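Local coordinates for DNA replication and repair protein RecF (Caldanaerobacter subterraneus subsp. tengcongensis, PDB 5Z69) that probably binds ATP and single-stranded DNA and acts as a recombination mediator in DNA repair by the RecFOR pathway, at residues I151-Y155 with I200-R204; Y231-A235 with G270-E274; L211-M215 with K226-I230. One frame throughout, in Å; residues are numbered along the deposited sequence.

Contact 1 is the most buried of the three. Contacts 2 and 3 are only partly buried. Contacts 1 and 3 both use helix 186-222, and contacts 2 and 3 both use strand 227-232. Contact 1 joins two helices by a tyrosine ring whose hydroxyl accepts from R204. Contact 2 joins a strand end to a loop, and one carboxylate does most of the work. These two adjoin through R204, which forms a salt bridge with E274, so their charged and hydroxyl groups make one network. Contact 3 differs: it is apolar packing of a helix on a face of the strand, with no hydrogen bond across it. Contacts 2 and 3 simply follow each other along the strand.

Contact 1 of 3, residues I151-Y155 with I200-R204; sequences IDKNY and IIKVR
Y155 reaches across to helix 186-222 and meets I200, V203 and R204 with one ring. Its CG stands anti to the backbone N (chi1 171°), which lays the ring across the gap so that its outer part reaches helix 186-222. Y155 CD2 packs on V203 CG1 at 3.5 Å, obliquely to the ring. Further out, Y155 CE2 lies 4.1 Å from I200 CG2. The carbonyl O of I200 sits at the ring edge, in its plane. At the end, R204 NE donates to Y155 OH at 3.0 Å. This bond is nearly straight, at 167°, and the hydroxyl lies close to the guanidinium plane. The arginine chain is extended from CG to NE, and R204 CG passes 3.5 Å from Y155 OH. I200 CG2 lies over one face of the guanidinium. Ring and guanidinium planes are 45° apart.

The contact joins the first turn of helix 153-177 to the middle of helix 186-222, within the helical part of this RecF/SMC-family ATPase. D152 is the N-cap of helix 153-177. D152 OD2 accepts from Y155 N at 3.2 Å, from well above the carboxylate plane, and more weakly from N154 N. Its other oxygen, D152 OD1, rests 3.9 Å from V203 CG1. The cap probably helps hold the turn that carries Y155. D145 of helix 137-151 is hydrogen-bonded to Y155 OH and forms a salt bridge with R204 NH2. A leucine in place of Y155 would probably leave R204 NE and D145 without the hydroxyl and open a gap beside I200 CG2 and R204 CG. R204 NH1 turns to the carbonyl O of P271.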
loop_
_atom_site.group_PDB
_atom_site.type_symbol
_atom_site.label_atom_id
_atom_site.label_comp_id
_atom_site.label_asym_id
_atom_site.label_seq_id
_atom_site.Cartn_x
_atom_site.Cartn_y
_atom_site.Cartn_z
ATOM N N ILE A 151 14.856 9.501 19.268
ATOM C CA ILE A 151 16.248 9.114 19.238
ATOM C C ILE A 151 17.058 9.910 18.220
ATOM O O ILE A 151 18.279 9.876 18.249
ATOM C CB ILE A 151 16.386 7.593 19.008
ATOM C CG1 ILE A 151 15.921 7.162 17.632
ATOM C CG2 ILE A 151 15.526 6.856 20.007
ATOM C CD1 ILE A 151 15.900 5.640 17.492
ATOM N N ASP A 152 16.398 10.688 17.372
ATOM C CA ASP A 152 17.115 11.327 16.257
ATOM C C ASP A 152 16.643 12.763 16.051
ATOM O O ASP A 152 15.612 13.029 15.416
ATOM C CB ASP A 152 16.944 10.491 14.965
ATOM C CG ASP A 152 17.673 11.085 13.749
ATOM O OD1 ASP A 152 17.682 10.418 12.684
ATOM O OD2 ASP A 152 18.222 12.201 13.826
ATOM N N LYS A 153 17.445 13.687 16.559
ATOM C CA LYS A 153 17.117 15.108 16.550
ATOM C C LYS A 153 17.084 15.706 15.139
ATOM O O LYS A 153 16.311 16.622 14.866
ATOM C CB LYS A 153 18.121 15.866 17.434
ATOM C CG LYS A 153 17.607 17.186 17.977
ATOM N N ASN A 154 17.905 15.185 14.231
ATOM C CA ASN A 154 17.933 15.716 12.874
ATOM C C ASN A 154 16.672 15.344 12.109
ATOM O O ASN A 154 16.189 16.105 11.269
ATOM C CB ASN A 154 19.180 15.229 12.134
ATOM C CG ASN A 154 20.461 15.749 12.771
ATOM O OD1 ASN A 154 20.538 16.914 13.163
ATOM N ND2 ASN A 154 21.457 14.880 12.902
ATOM N N TYR A 155 16.144 14.163 12.399
ATOM C CA TYR A 155 14.895 13.736 11.786
ATOM C C TYR A 155 13.761 14.591 12.306
ATOM O O TYR A 155 12.900 15.044 11.540
ATOM C CB TYR A 155 14.613 12.278 12.090
ATOM C CG TYR A 155 13.236 11.787 11.676
ATOM C CD1 TYR A 155 12.136 11.858 12.545
ATOM C CD2 TYR A 155 13.043 11.213 10.426
ATOM C CE1 TYR A 155 10.872 11.362 12.150
ATOM C CE2 TYR A 155 11.805 10.728 10.030
ATOM C CZ TYR A 155 10.727 10.800 10.880
ATOM O OH TYR A 155 9.517 10.296 10.430
ATOM N N ILE A 200 13.280 12.260 5.040
ATOM C CA ILE A 200 12.385 11.604 5.982
ATOM C C ILE A 200 12.131 10.145 5.579
ATOM O O ILE A 200 12.178 9.239 6.418
ATOM C CB ILE A 200 11.071 12.404 6.078
ATOM C CG1 ILE A 200 11.266 13.605 7.025
ATOM C CG2 ILE A 200 9.903 11.534 6.543
ATOM C CD1 ILE A 200 10.289 14.742 6.756
ATOM N N ILE A 201 11.867 9.921 4.295
ATOM C CA ILE A 201 11.676 8.558 3.804
ATOM C C ILE A 201 12.915 7.721 4.095
ATOM O O ILE A 201 12.816 6.597 4.591
ATOM C CB ILE A 201 11.367 8.549 2.290
ATOM C CG1 ILE A 201 9.920 8.977 2.070
ATOM C CG2 ILE A 201 11.634 7.162 1.680
ATOM C CD1 ILE A 201 9.641 9.505 0.680
ATOM N N LYS A 202 14.087 8.291 3.831
ATOM C CA LYS A 202 15.335 7.567 4.050
ATOM C C LYS A 202 15.480 7.121 5.505
ATOM O O LYS A 202 15.820 5.967 5.783
ATOM C CB LYS A 202 16.540 8.425 3.649
ATOM C CG LYS A 202 17.855 7.667 3.764
ATOM C CD LYS A 202 18.994 8.526 4.282
ATOM C CE LYS A 202 18.856 8.781 5.783
ATOM N NZ LYS A 202 20.001 9.551 6.368
ATOM N N VAL A 203 15.208 8.025 6.438
ATOM C CA VAL A 203 15.353 7.673 7.837
ATOM C C VAL A 203 14.256 6.720 8.302
ATOM O O VAL A 203 14.517 5.796 9.089
ATOM C CB VAL A 203 15.354 8.923 8.728
ATOM C CG1 VAL A 203 15.315 8.519 10.210
ATOM C CG2 VAL A 203 16.568 9.784 8.409
ATOM N N ARG A 204 13.034 6.934 7.828
ATOM C CA ARG A 204 11.948 6.019 8.168
ATOM C C ARG A 204 12.288 4.600 7.729
ATOM O O ARG A 204 12.006 3.637 8.453
ATOM C CB ARG A 204 10.630 6.449 7.533
ATOM C CG ARG A 204 9.938 7.601 8.246
ATOM C CD ARG A 204 8.601 7.912 7.585
ATOM N NE ARG A 204 7.923 8.981 8.297
ATOM C CZ ARG A 204 6.756 9.498 7.948
ATOM N NH1 ARG A 204 6.114 9.048 6.871
ATOM N NH2 ARG A 204 6.233 10.475 8.677
#

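Contact 2 of 3, residues Y231-A235 with G270-E274; sequences YLNSA and GPHRE
E274 points its side chain at strand 227-232 and the turn that follows it. Its CB lies 3.6 Å from L232 O. E274 CG then comes within 3.6 Å of S234 N. The chain is extended beyond CG (chi2 -178°), which carries the carboxylate between Y231 and S234. E274 OE1 accepts from Y231 OH in a very short bond of 2.5 Å. E274 OE1 lies at the edge of the Y231 ring, in its plane, and ring and carboxylate are turned 73° apart. E274 OE2 takes two donors. S234 OG donates to the anti lone pair of E274 OE2 at 2.6 Å. S234 N meets E274 OE2 at 2.8 Å from above the carboxylate plane.

The glutamate ends the loop before strand 275-280, which pairs antiparallel with strand 227-232 in a small sheet. It ties Y231, at the end of strand 227-232, and S234, just past it, to that loop. N233 OD1 accepts from A235 N, an Asx turn, while N233 ND2 bonds to V237 O. N233 CB lies over one face of the Y231 ring. R204 of helix 186-222 forms a salt bridge with E274 OE1, which probably favours the charged carboxylate. L232 packs on V287 of the second subunit.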
loop_
_atom_site.group_PDB
_atom_site.type_symbol
_atom_site.label_atom_id
_atom_site.label_comp_id
_atom_site.label_asym_id
_atom_site.label_seq_id
_atom_site.Cartn_x
_atom_site.Cartn_y
_atom_site.Cartn_z
ATOM N N TYR A 231 7.064 -1.098 3.761
ATOM C CA TYR A 231 7.014 0.347 3.871
ATOM C C TYR A 231 6.412 0.943 2.604
ATOM O O TYR A 231 7.062 1.003 1.558
ATOM C CB TYR A 231 8.426 0.902 4.139
ATOM C CG TYR A 231 8.547 2.419 4.217
ATOM C CD1 TYR A 231 7.437 3.233 4.478
ATOM C CD2 TYR A 231 9.781 3.031 4.025
ATOM C CE1 TYR A 231 7.560 4.607 4.538
ATOM C CE2 TYR A 231 9.918 4.408 4.092
ATOM C CZ TYR A 231 8.810 5.184 4.353
ATOM O OH TYR A 231 8.962 6.541 4.394
ATOM N N LEU A 232 5.163 1.390 2.716
ATOM C CA LEU A 232 4.467 2.036 1.607
ATOM C C LEU A 232 4.819 3.513 1.537
ATOM O O LEU A 232 4.003 4.371 1.918
ATOM C CB LEU A 232 2.952 1.867 1.750
ATOM C CG LEU A 232 2.462 0.427 1.911
ATOM C CD1 LEU A 232 0.943 0.367 1.811
ATOM C CD2 LEU A 232 3.116 -0.449 0.861
ATOM N N ASN A 233 6.021 3.819 1.056
ATOM C CA ASN A 233 6.450 5.214 0.982
ATOM C C ASN A 233 5.845 5.953 -0.210
ATOM O O ASN A 233 5.316 5.339 -1.159
ATOM C CB ASN A 233 7.979 5.316 0.952
ATOM C CG ASN A 233 8.581 4.762 -0.313
ATOM O OD1 ASN A 233 8.562 5.411 -1.362
ATOM N ND2 ASN A 233 9.151 3.567 -0.219
ATOM N N SER A 234 5.928 7.276 -0.156
ATOM C CA SER A 234 5.194 8.126 -1.091
ATOM C C SER A 234 5.945 8.315 -2.408
ATOM O O SER A 234 5.426 8.935 -3.338
ATOM C CB SER A 234 4.907 9.488 -0.459
ATOM O OG SER A 234 6.042 9.979 0.241
ATOM N N ALA A 235 7.167 7.797 -2.463
ATOM C CA ALA A 235 7.999 7.872 -3.653
ATOM C C ALA A 235 7.733 6.653 -4.550
ATOM O O ALA A 235 8.207 6.621 -5.677
ATOM C CB ALA A 235 9.463 7.941 -3.287
ATOM N N GLY A 270 3.389 12.762 -0.186
ATOM C CA GLY A 270 4.453 12.987 0.784
ATOM C C GLY A 270 4.404 12.058 1.977
ATOM O O GLY A 270 3.479 11.236 2.091
ATOM N N PRO A 271 5.403 12.187 2.881
ATOM C CA PRO A 271 5.512 11.414 4.120
ATOM C C PRO A 271 4.240 11.395 4.958
ATOM O O PRO A 271 4.013 10.420 5.668
ATOM C CB PRO A 271 6.642 12.132 4.885
ATOM C CG PRO A 271 7.505 12.703 3.835
ATOM C CD PRO A 271 6.641 12.941 2.599
ATOM N N HIS A 272 3.422 12.439 4.867
ATOM C CA HIS A 272 2.228 12.546 5.707
ATOM C C HIS A 272 1.063 11.687 5.220
ATOM O O HIS A 272 -0.021 11.716 5.820
ATOM C CB HIS A 272 1.766 14.006 5.801
ATOM C CG HIS A 272 1.376 14.587 4.478
ATOM N ND1 HIS A 272 2.299 14.910 3.508
ATOM C CD2 HIS A 272 0.161 14.875 3.954
ATOM C CE1 HIS A 272 1.671 15.389 2.448
ATOM N NE2 HIS A 272 0.374 15.385 2.696
ATOM N N ARG A 273 1.275 10.936 4.137
ATOM C CA ARG A 273 0.241 10.022 3.644
ATOM C C ARG A 273 0.737 8.601 3.593
ATOM O O ARG A 273 0.090 7.760 2.997
ATOM C CB ARG A 273 -0.238 10.411 2.236
ATOM C CG ARG A 273 -0.993 11.719 2.169
ATOM C CD ARG A 273 -2.332 11.600 2.866
ATOM N NE ARG A 273 -3.151 12.786 2.630
ATOM C CZ ARG A 273 -3.885 12.987 1.538
ATOM N NH2 ARG A 273 -4.581 14.111 1.440
ATOM N N GLU A 274 1.892 8.336 4.197
ATOM C CA GLU A 274 2.508 7.013 4.092
ATOM C C GLU A 274 1.959 6.037 5.123
ATOM O O GLU A 274 1.198 6.420 6.015
ATOM C CB GLU A 274 4.032 7.128 4.224
ATOM C CG GLU A 274 4.665 7.976 3.119
ATOM C CD GLU A 274 6.184 8.050 3.209
ATOM O OE1 GLU A 274 6.749 7.661 4.254
ATOM O OE2 GLU A 274 6.818 8.495 2.226
#

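Contact 3 of 3, residues L211-M215 with K226-I230; sequences LKNSM and KLEII
Apolar packing carries most of this contact. I229 CD1 sits among side chains of the helix, 3.8 Å from L211 CD2 and 3.9 Å from M215 SD. The isoleucine has CG1 anti to the carbonyl carbon (chi1 -73°), which directs its CD1 to the helix. L227 CD1 also touches M215 CB. The aliphatic part of K212 adds to the same surface: K212 CG is 3.6 Å from L227 CD1.

The polar groups make no bond across the contact. K212 bends at chi2, chi3 and chi4, and K212 NZ turns back to N213 OD1 at 2.7 Å, above the carbonyl plane. E228 OE1 folds back to accept from I229 N at 2.8 Å. E228 OE1 also touches K212 CG at 3.5 Å, but K212 NZ stays 5.2 Å from E228 OE1. The two opposite charges are near without a salt bridge.

The helix and strand segments run antiparallel, at 166°, with axes 8.1 Å apart. Strand 227-232 follows helix 186-222 in the chain and folds back along it. Along one edge the strand pairs antiparallel with strand 275-280. L211 and M215 also touch L301 and S304, so the same side chains that meet the strand also pack against helix 291-313.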
loop_
_atom_site.group_PDB
_atom_site.type_symbol
_atom_site.label_atom_id
_atom_site.label_comp_id
_atom_site.label_asym_id
_atom_site.label_seq_id
_atom_site.Cartn_x
_atom_site.Cartn_y
_atom_site.Cartn_z
ATOM N N LEU A 211 13.401 -2.108 12.805
ATOM C CA LEU A 211 12.170 -2.573 13.424
ATOM C C LEU A 211 11.873 -4.012 12.995
ATOM O O LEU A 211 11.581 -4.868 13.826
ATOM C CB LEU A 211 10.994 -1.654 13.064
ATOM C CG LEU A 211 9.664 -2.065 13.703
ATOM C CD1 LEU A 211 9.843 -2.042 15.217
ATOM C CD2 LEU A 211 8.496 -1.168 13.291
ATOM N N LYS A 212 11.964 -4.282 11.699
ATOM C CA LYS A 212 11.676 -5.628 11.197
ATOM C C LYS A 212 12.643 -6.676 11.789
ATOM O O LYS A 212 12.202 -7.706 12.297
ATOM C CB LYS A 212 11.712 -5.632 9.664
ATOM C CG LYS A 212 11.094 -6.867 9.003
ATOM C CD LYS A 212 12.140 -7.908 8.676
ATOM C CE LYS A 212 13.181 -7.350 7.719
ATOM N NZ LYS A 212 14.332 -6.722 8.428
ATOM N N ASN A 213 13.946 -6.403 11.754
ATOM C CA ASN A 213 14.940 -7.294 12.371
ATOM C C ASN A 213 14.640 -7.641 13.825
ATOM O O ASN A 213 14.634 -8.810 14.210
ATOM C CB ASN A 213 16.342 -6.678 12.336
ATOM C CG ASN A 213 16.842 -6.417 10.937
ATOM O OD1 ASN A 213 16.461 -7.098 9.984
ATOM N ND2 ASN A 213 17.719 -5.423 10.805
ATOM N N SER A 214 14.425 -6.609 14.636
ATOM C CA SER A 214 14.192 -6.810 16.055
ATOM C C SER A 214 12.860 -7.504 16.310
ATOM O O SER A 214 12.764 -8.379 17.164
ATOM C CB SER A 214 14.237 -5.471 16.805
ATOM O OG SER A 214 14.166 -5.694 18.197
ATOM N N MET A 215 11.830 -7.116 15.572
ATOM C CA MET A 215 10.524 -7.730 15.762
ATOM C C MET A 215 10.505 -9.186 15.324
ATOM O O MET A 215 9.783 -9.988 15.909
ATOM C CB MET A 215 9.439 -6.998 14.982
ATOM C CG MET A 215 9.021 -5.667 15.509
ATOM S SD MET A 215 7.694 -5.089 14.438
ATOM C CE MET A 215 6.261 -5.831 15.152
ATOM N N LYS A 226 6.578 -15.793 11.418
ATOM C CA LYS A 226 7.530 -15.043 10.604
ATOM C C LYS A 226 7.031 -13.627 10.319
ATOM O O LYS A 226 5.913 -13.452 9.816
ATOM C CB LYS A 226 7.801 -15.787 9.288
ATOM N N LEU A 227 7.851 -12.621 10.634
ATOM C CA LEU A 227 7.456 -11.215 10.473
ATOM C C LEU A 227 8.019 -10.610 9.207
ATOM O O LEU A 227 9.210 -10.753 8.912
ATOM C CB LEU A 227 7.923 -10.353 11.670
ATOM C CG LEU A 227 7.457 -8.887 11.826
ATOM C CD1 LEU A 227 8.328 -7.839 11.139
ATOM C CD2 LEU A 227 6.025 -8.733 11.429
ATOM N N GLU A 228 7.165 -9.902 8.482
ATOM C CA GLU A 228 7.643 -9.015 7.438
ATOM C C GLU A 228 7.042 -7.603 7.613
ATOM O O GLU A 228 5.928 -7.442 8.125
ATOM C CB GLU A 228 7.322 -9.576 6.038
ATOM C CG GLU A 228 8.055 -8.844 4.904
ATOM C CD GLU A 228 9.544 -8.701 5.177
ATOM O OE1 GLU A 228 9.952 -7.668 5.753
ATOM O OE2 GLU A 228 10.305 -9.630 4.831
ATOM N N ILE A 229 7.795 -6.586 7.200
ATOM C CA ILE A 229 7.306 -5.213 7.232
ATOM C C ILE A 229 7.439 -4.573 5.870
ATOM O O ILE A 229 8.533 -4.530 5.313
ATOM C CB ILE A 229 8.071 -4.345 8.282
ATOM C CG1 ILE A 229 7.642 -4.739 9.690
ATOM C CG2 ILE A 229 7.804 -2.857 8.073
ATOM C CD1 ILE A 229 8.266 -3.935 10.755
ATOM N N ILE A 230 6.326 -4.067 5.346
ATOM C CA ILE A 230 6.325 -3.381 4.053
ATOM C C ILE A 230 6.103 -1.883 4.229
ATOM O O ILE A 230 5.087 -1.456 4.771
ATOM C CB ILE A 230 5.232 -3.924 3.105
ATOM C CG1 ILE A 230 5.319 -5.446 2.998
ATOM C CG2 ILE A 230 5.351 -3.269 1.731
ATOM C CD1 ILE A 230 6.638 -5.926 2.464
#